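Local coordinates for putative iron-regulated protein A (Parabacteroides distasonis ATCC 8503, PDB 4ECG), which binds calcium ions and is probably an imelysin-like metalloendopeptidase of peptidase family M75, at residues 30-35 with 223-228; 94-99 with 229-234. One frame throughout, in Å; residues are numbered along the deposited sequence.

Both contacts are made by helix 225-233, whose first residues belong to contact 1 and whose last turn belongs to contact 2; their centres lie about 13 Å apart. Contact 1 sits farther out, its centre about 24 Å from the centre of the chain, where 30-35 of the long helix 29-68 meets 223-228 beside a bound calcium ion. Contact 2, its centre about 13 Å from that of the chain, sets the loop part of 94-99 against 229-234. Each is partly buried. Contact 1 sets a selenomethionine end against a tyrosine ring and a valine methyl against the helix backbone; contact 2 a phenylalanine ring under a leucine. V35 CG1 and I229 CD1, 3.7 Å apart, join them.

Contact 1: 30-35 with 223-228; sequences DQMSAV and GNVYQA. With CA (calcium ion), chain C.
The Y226 ring is met by M32, a selenomethionine, whose SE lies 4.2 Å from the ring centroid and 36° off its normal, an oblique Met-aromatic contact. At the edge, in the plane of the ring, lies N224 OD1. SE comes closest to Y226 CE1, at 3.6 Å, while M32 CE reaches on toward CZ and OH. The bend at chi3 (-67°) explains this: it folds the terminal methyl along the same side of the phenol instead of carrying it straight past. A serine in place of Y226 would probably leave M32 SE and CE without their aromatic partner and set that end free to turn.

Nearer the backbones, V225 does the work. Its CG2, anti to the backbone N, points at the helix surface between M32 and S33, 3.6 Å from M32 CB and 3.5 Å from S33 N. With the CA atoms of S33 and V225 6.0 Å apart, the start of helix 225-233 rests closely on helix 29-68. N224 is the N-cap of that shorter helix: its OD1 accepts from Q227 N at 3.1 Å, the donor standing above the carbonyl plane. Q227 faces the other way and binds calcium through OE1 at 2.2 Å. Five waters and the carbonyl oxygen of S221 complete the ligands found. The same OE1 accepts from G223 N, which lies well out of its carbonyl plane, so one oxygen ties the metal to the turn before the helix. S33 OG is hydrogen-bonded to H215, and L318 and F379 also pack on M32.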
loop_
_atom_site.group_PDB
_atom_site.type_symbol
_atom_site.label_atom_id
_atom_site.label_comp_id
_atom_site.label_asym_id
_atom_site.label_seq_id
_atom_site.Cartn_x
_atom_site.Cartn_y
_atom_site.Cartn_z
ATOM N N ASP A 30 -11.986 -15.857 22.907
ATOM C CA ASP A 30 -12.177 -16.784 21.792
ATOM C C ASP A 30 -12.742 -16.012 20.592
ATOM O O ASP A 30 -12.372 -16.295 19.422
ATOM C CB ASP A 30 -13.059 -18.003 22.137
ATOM C CG ASP A 30 -12.359 -19.031 23.104
ATOM O OD1 ASP A 30 -11.112 -19.132 23.133
ATOM O OD2 ASP A 30 -13.065 -19.765 23.833
ATOM N N GLN A 31 -13.578 -15.005 20.865
ATOM C CA GLN A 31 -14.206 -14.228 19.764
ATOM C C GLN A 31 -13.181 -13.361 19.051
ATOM O O GLN A 31 -13.130 -13.301 17.838
ATOM C CB GLN A 31 -15.346 -13.334 20.274
ATOM C CG GLN A 31 -16.725 -13.966 20.204
ATOM C CD GLN A 31 -17.729 -13.418 21.219
ATOM O OE1 GLN A 31 -17.501 -12.414 21.875
ATOM N NE2 GLN A 31 -18.851 -14.097 21.338
HETATM N N MSE A 32 -12.378 -12.668 19.845
HETATM C CA MSE A 32 -11.311 -11.822 19.342
HETATM C C MSE A 32 -10.254 -12.645 18.607
HETATM O O MSE A 32 -9.732 -12.200 17.594
HETATM C CB MSE A 32 -10.660 -11.054 20.500
HETATM C CG MSE A 32 -11.413 -9.779 20.911
HETATM SE SE MSE A 32 -10.635 -8.931 22.443
HETATM C CE MSE A 32 -10.996 -10.247 23.778
ATOM N N SER A 33 -9.948 -13.837 19.124
ATOM C CA SER A 33 -8.962 -14.728 18.484
ATOM C C SER A 33 -9.432 -15.169 17.067
ATOM O O SER A 33 -8.635 -15.274 16.119
ATOM C CB SER A 33 -8.709 -15.926 19.399
ATOM O OG SER A 33 -7.609 -16.678 18.949
ATOM N N ALA A 34 -10.736 -15.384 16.926
ATOM C CA ALA A 34 -11.327 -15.783 15.616
ATOM C C ALA A 34 -11.272 -14.623 14.598
ATOM O O ALA A 34 -11.112 -14.845 13.405
ATOM C CB ALA A 34 -12.763 -16.313 15.781
ATOM N N VAL A 35 -11.408 -13.390 15.066
ATOM C CA VAL A 35 -11.254 -12.234 14.190
ATOM C C VAL A 35 -9.813 -12.166 13.641
ATOM O O VAL A 35 -9.597 -11.999 12.432
ATOM C CB VAL A 35 -11.635 -10.924 14.923
ATOM C CG1 VAL A 35 -11.119 -9.704 14.166
ATOM C CG2 VAL A 35 -13.147 -10.881 15.187
ATOM N N GLY A 223 1.647 -10.419 22.352
ATOM C CA GLY A 223 1.669 -11.012 23.713
ATOM C C GLY A 223 0.346 -11.603 24.159
ATOM O O GLY A 223 0.291 -12.449 25.052
ATOM N N ASN A 224 -0.735 -11.134 23.541
ATOM C CA ASN A 224 -2.070 -11.622 23.833
ATOM C C ASN A 224 -3.005 -11.104 22.770
ATOM O O ASN A 224 -2.595 -10.329 21.897
ATOM C CB ASN A 224 -2.519 -11.227 25.233
ATOM C CG ASN A 224 -2.682 -9.738 25.396
ATOM O OD1 ASN A 224 -3.397 -9.102 24.656
ATOM N ND2 ASN A 224 -2.063 -9.194 26.395
ATOM N N VAL A 225 -4.258 -11.541 22.814
ATOM C CA VAL A 225 -5.169 -11.317 21.693
ATOM C C VAL A 225 -5.506 -9.842 21.534
ATOM O O VAL A 225 -5.770 -9.384 20.411
ATOM C CB VAL A 225 -6.463 -12.149 21.782
ATOM C CG1 VAL A 225 -7.368 -11.663 22.920
ATOM C CG2 VAL A 225 -7.183 -12.119 20.431
ATOM N N TYR A 226 -5.528 -9.107 22.645
ATOM C CA TYR A 226 -5.765 -7.665 22.595
ATOM C C TYR A 226 -4.640 -6.968 21.842
ATOM O O TYR A 226 -4.867 -6.003 21.129
ATOM C CB TYR A 226 -5.903 -7.052 23.999
ATOM C CG TYR A 226 -7.060 -7.567 24.856
ATOM C CD1 TYR A 226 -8.344 -7.030 24.720
ATOM C CD2 TYR A 226 -6.868 -8.570 25.808
ATOM C CE1 TYR A 226 -9.410 -7.489 25.488
ATOM C CE2 TYR A 226 -7.925 -9.033 26.584
ATOM C CZ TYR A 226 -9.192 -8.484 26.418
ATOM O OH TYR A 226 -10.247 -8.906 27.177
ATOM N N GLN A 227 -3.420 -7.440 22.002
ATOM C CA GLN A 227 -2.348 -6.868 21.258
ATOM C C GLN A 227 -2.452 -7.119 19.780
ATOM O O GLN A 227 -2.102 -6.253 18.998
ATOM C CB GLN A 227 -1.004 -7.366 21.798
ATOM C CG GLN A 227 -0.733 -6.831 23.208
ATOM C CD GLN A 227 0.661 -7.148 23.711
ATOM O OE1 GLN A 227 1.598 -7.376 22.937
ATOM N NE2 GLN A 227 0.803 -7.142 25.003
ATOM N N ALA A 228 -2.948 -8.288 19.402
ATOM C CA ALA A 228 -3.131 -8.652 17.988
ATOM C C ALA A 228 -4.182 -7.772 17.300
ATOM O O ALA A 228 -3.939 -7.256 16.244
ATOM C CB ALA A 228 -3.480 -10.139 17.846
HETATM CA CA CA C . 3.262 -6.226 22.013
HETATM O O HOH W 1 4.923 -7.464 23.602
HETATM O O HOH W 2 3.561 -4.845 23.869
HETATM O O HOH W 3 5.085 -4.893 21.099
HETATM O O HOH W 4 1.654 -4.519 21.901
HETATM O O HOH W 5 2.265 -6.258 19.555
#

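Contact 2: 94-99 with 229-234; sequences FLFGVA and IELMLN
F96 and L231 bring the two backbones nearest, 7.5 Å between their CA atoms, with 94-99 mostly a loop that enters a short helix at the N-cap G97 and 229-234 the last turn of a helix that ends before N234. The F96 ring lies between them. Over one face stands L231 CG, 3.9 Å from the centroid and 17° off the normal, a CH-pi contact displaced toward the rim; the opposite face has F94 C above it, also toward the rim. L231 presents this branch point because its CG is anti to the backbone N (chi1 -160°), and CD2 stands over the same face, 3.8 Å above F96 CD1.

Farther round the ring, CE2 approaches L231 O at 3.2 Å and lies 3.7 Å from M232 CA, so the phenyl group rests on main chain as well as on a side chain. This is the C-terminal end of helix 225-233, where the oxygen of L231 is gripped by N234: ND2 donates to it at 2.6 Å, in the carbonyl plane on a lone pair, with the acceptor nearly in the amide plane. ND2 is also hydrogen-bonded to N237 OD1, while OD1 accepts from N236 N; together these bonds fix the rotation of the amide. Its plane stands 54° from that of the F96 ring, and ND2 approaches the ring obliquely. Beyond the two segments, Y208, M212 and W195 also touch F96, placing the loop against helices 208-214 and 171-196.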
loop_
_atom_site.group_PDB
_atom_site.type_symbol
_atom_site.label_atom_id
_atom_site.label_comp_id
_atom_site.label_asym_id
_atom_site.label_seq_id
_atom_site.Cartn_x
_atom_site.Cartn_y
_atom_site.Cartn_z
ATOM N N PHE A 94 -1.942 -3.343 6.546
ATOM C CA PHE A 94 -1.175 -4.258 7.353
ATOM C C PHE A 94 0.319 -4.361 6.956
ATOM O O PHE A 94 0.832 -5.411 6.547
ATOM C CB PHE A 94 -1.853 -5.632 7.399
ATOM C CG PHE A 94 -2.355 -6.137 6.085
ATOM C CD1 PHE A 94 -3.600 -5.789 5.631
ATOM C CD2 PHE A 94 -1.604 -7.008 5.331
ATOM C CE1 PHE A 94 -4.100 -6.322 4.432
ATOM C CE2 PHE A 94 -2.078 -7.513 4.157
ATOM C CZ PHE A 94 -3.335 -7.179 3.700
ATOM N N LEU A 95 1.014 -3.241 7.124
ATOM C CA LEU A 95 2.445 -3.165 6.861
ATOM C C LEU A 95 3.218 -3.648 8.076
ATOM O O LEU A 95 4.455 -3.783 8.019
ATOM C CB LEU A 95 2.865 -1.734 6.539
ATOM C CG LEU A 95 2.519 -1.290 5.132
ATOM C CD1 LEU A 95 2.627 0.229 5.114
ATOM C CD2 LEU A 95 3.448 -2.001 4.128
ATOM N N PHE A 96 2.516 -3.903 9.175
ATOM C CA PHE A 96 3.171 -4.538 10.329
ATOM C C PHE A 96 3.633 -5.919 9.964
ATOM O O PHE A 96 3.175 -6.475 8.989
ATOM C CB PHE A 96 2.297 -4.580 11.571
ATOM C CG PHE A 96 0.938 -5.120 11.354
ATOM C CD1 PHE A 96 0.703 -6.468 11.394
ATOM C CD2 PHE A 96 -0.143 -4.260 11.137
ATOM C CE1 PHE A 96 -0.593 -6.974 11.256
ATOM C CE2 PHE A 96 -1.434 -4.751 10.957
ATOM C CZ PHE A 96 -1.665 -6.113 11.033
ATOM N N GLY A 97 4.536 -6.475 10.763
ATOM C CA GLY A 97 5.009 -7.816 10.493
ATOM C C GLY A 97 6.107 -7.788 9.455
ATOM O O GLY A 97 7.015 -6.999 9.553
ATOM N N VAL A 98 6.053 -8.660 8.467
ATOM C CA VAL A 98 7.236 -8.885 7.652
ATOM C C VAL A 98 7.583 -7.624 6.828
ATOM O O VAL A 98 8.744 -7.259 6.706
ATOM C CB VAL A 98 7.074 -10.160 6.773
ATOM C CG1 VAL A 98 8.337 -10.450 5.960
ATOM C CG2 VAL A 98 6.754 -11.375 7.611
ATOM N N ALA A 99 6.573 -6.956 6.279
ATOM C CA ALA A 99 6.805 -5.761 5.469
ATOM C C ALA A 99 7.673 -4.727 6.244
ATOM O O ALA A 99 8.651 -4.182 5.721
ATOM C CB ALA A 99 5.489 -5.156 4.984
ATOM N N ILE A 229 -5.347 -7.604 17.910
ATOM C CA ILE A 229 -6.362 -6.665 17.418
ATOM C C ILE A 229 -5.842 -5.226 17.368
ATOM O O ILE A 229 -6.115 -4.524 16.421
ATOM C CB ILE A 229 -7.657 -6.674 18.310
ATOM C CG1 ILE A 229 -8.446 -7.994 18.215
ATOM C CG2 ILE A 229 -8.609 -5.564 17.910
ATOM C CD1 ILE A 229 -9.151 -8.131 16.897
ATOM N N GLU A 230 -5.169 -4.763 18.420
ATOM C CA GLU A 230 -4.576 -3.378 18.459
ATOM C C GLU A 230 -3.600 -3.213 17.289
ATOM O O GLU A 230 -3.569 -2.168 16.660
ATOM C CB GLU A 230 -3.863 -3.080 19.807
ATOM C CG GLU A 230 -3.307 -1.642 19.990
ATOM C CD GLU A 230 -2.501 -1.434 21.297
ATOM O OE1 GLU A 230 -2.114 -2.445 21.948
ATOM O OE2 GLU A 230 -2.274 -0.259 21.699
ATOM N N LEU A 231 -2.858 -4.272 16.965
ATOM C CA LEU A 231 -1.907 -4.242 15.845
ATOM C C LEU A 231 -2.622 -3.988 14.522
ATOM O O LEU A 231 -2.155 -3.189 13.686
ATOM C CB LEU A 231 -1.127 -5.562 15.784
ATOM C CG LEU A 231 0.191 -5.627 15.041
ATOM C CD1 LEU A 231 1.158 -4.580 15.577
ATOM C CD2 LEU A 231 0.737 -7.025 15.166
HETATM N N MSE A 232 -3.764 -4.649 14.329
HETATM C CA MSE A 232 -4.516 -4.519 13.067
HETATM C C MSE A 232 -4.930 -3.072 12.898
HETATM O O MSE A 232 -4.905 -2.572 11.791
HETATM C CB MSE A 232 -5.794 -5.384 13.039
HETATM C CG MSE A 232 -5.597 -6.931 12.991
HETATM SE SE MSE A 232 -7.223 -7.920 13.296
HETATM C CE MSE A 232 -8.202 -7.359 11.738
ATOM N N LEU A 233 -5.325 -2.420 14.005
ATOM C CA LEU A 233 -5.942 -1.075 13.962
ATOM C C LEU A 233 -4.922 0.056 14.035
ATOM O O LEU A 233 -5.266 1.206 13.810
ATOM C CB LEU A 233 -6.943 -0.908 15.103
ATOM C CG LEU A 233 -8.274 -1.627 14.857
ATOM C CD1 LEU A 233 -8.930 -2.026 16.171
ATOM C CD2 LEU A 233 -9.206 -0.756 14.029
ATOM N N ASN A 234 -3.661 -0.277 14.295
ATOM C CA ASN A 234 -2.683 0.704 14.762
ATOM C C ASN A 234 -2.311 1.780 13.756
ATOM O O ASN A 234 -2.397 1.564 12.544
ATOM C CB ASN A 234 -1.390 0.020 15.312
ATOM C CG ASN A 234 -0.323 -0.198 14.253
ATOM O OD1 ASN A 234 0.522 0.689 13.988
ATOM N ND2 ASN A 234 -0.322 -1.400 13.665
#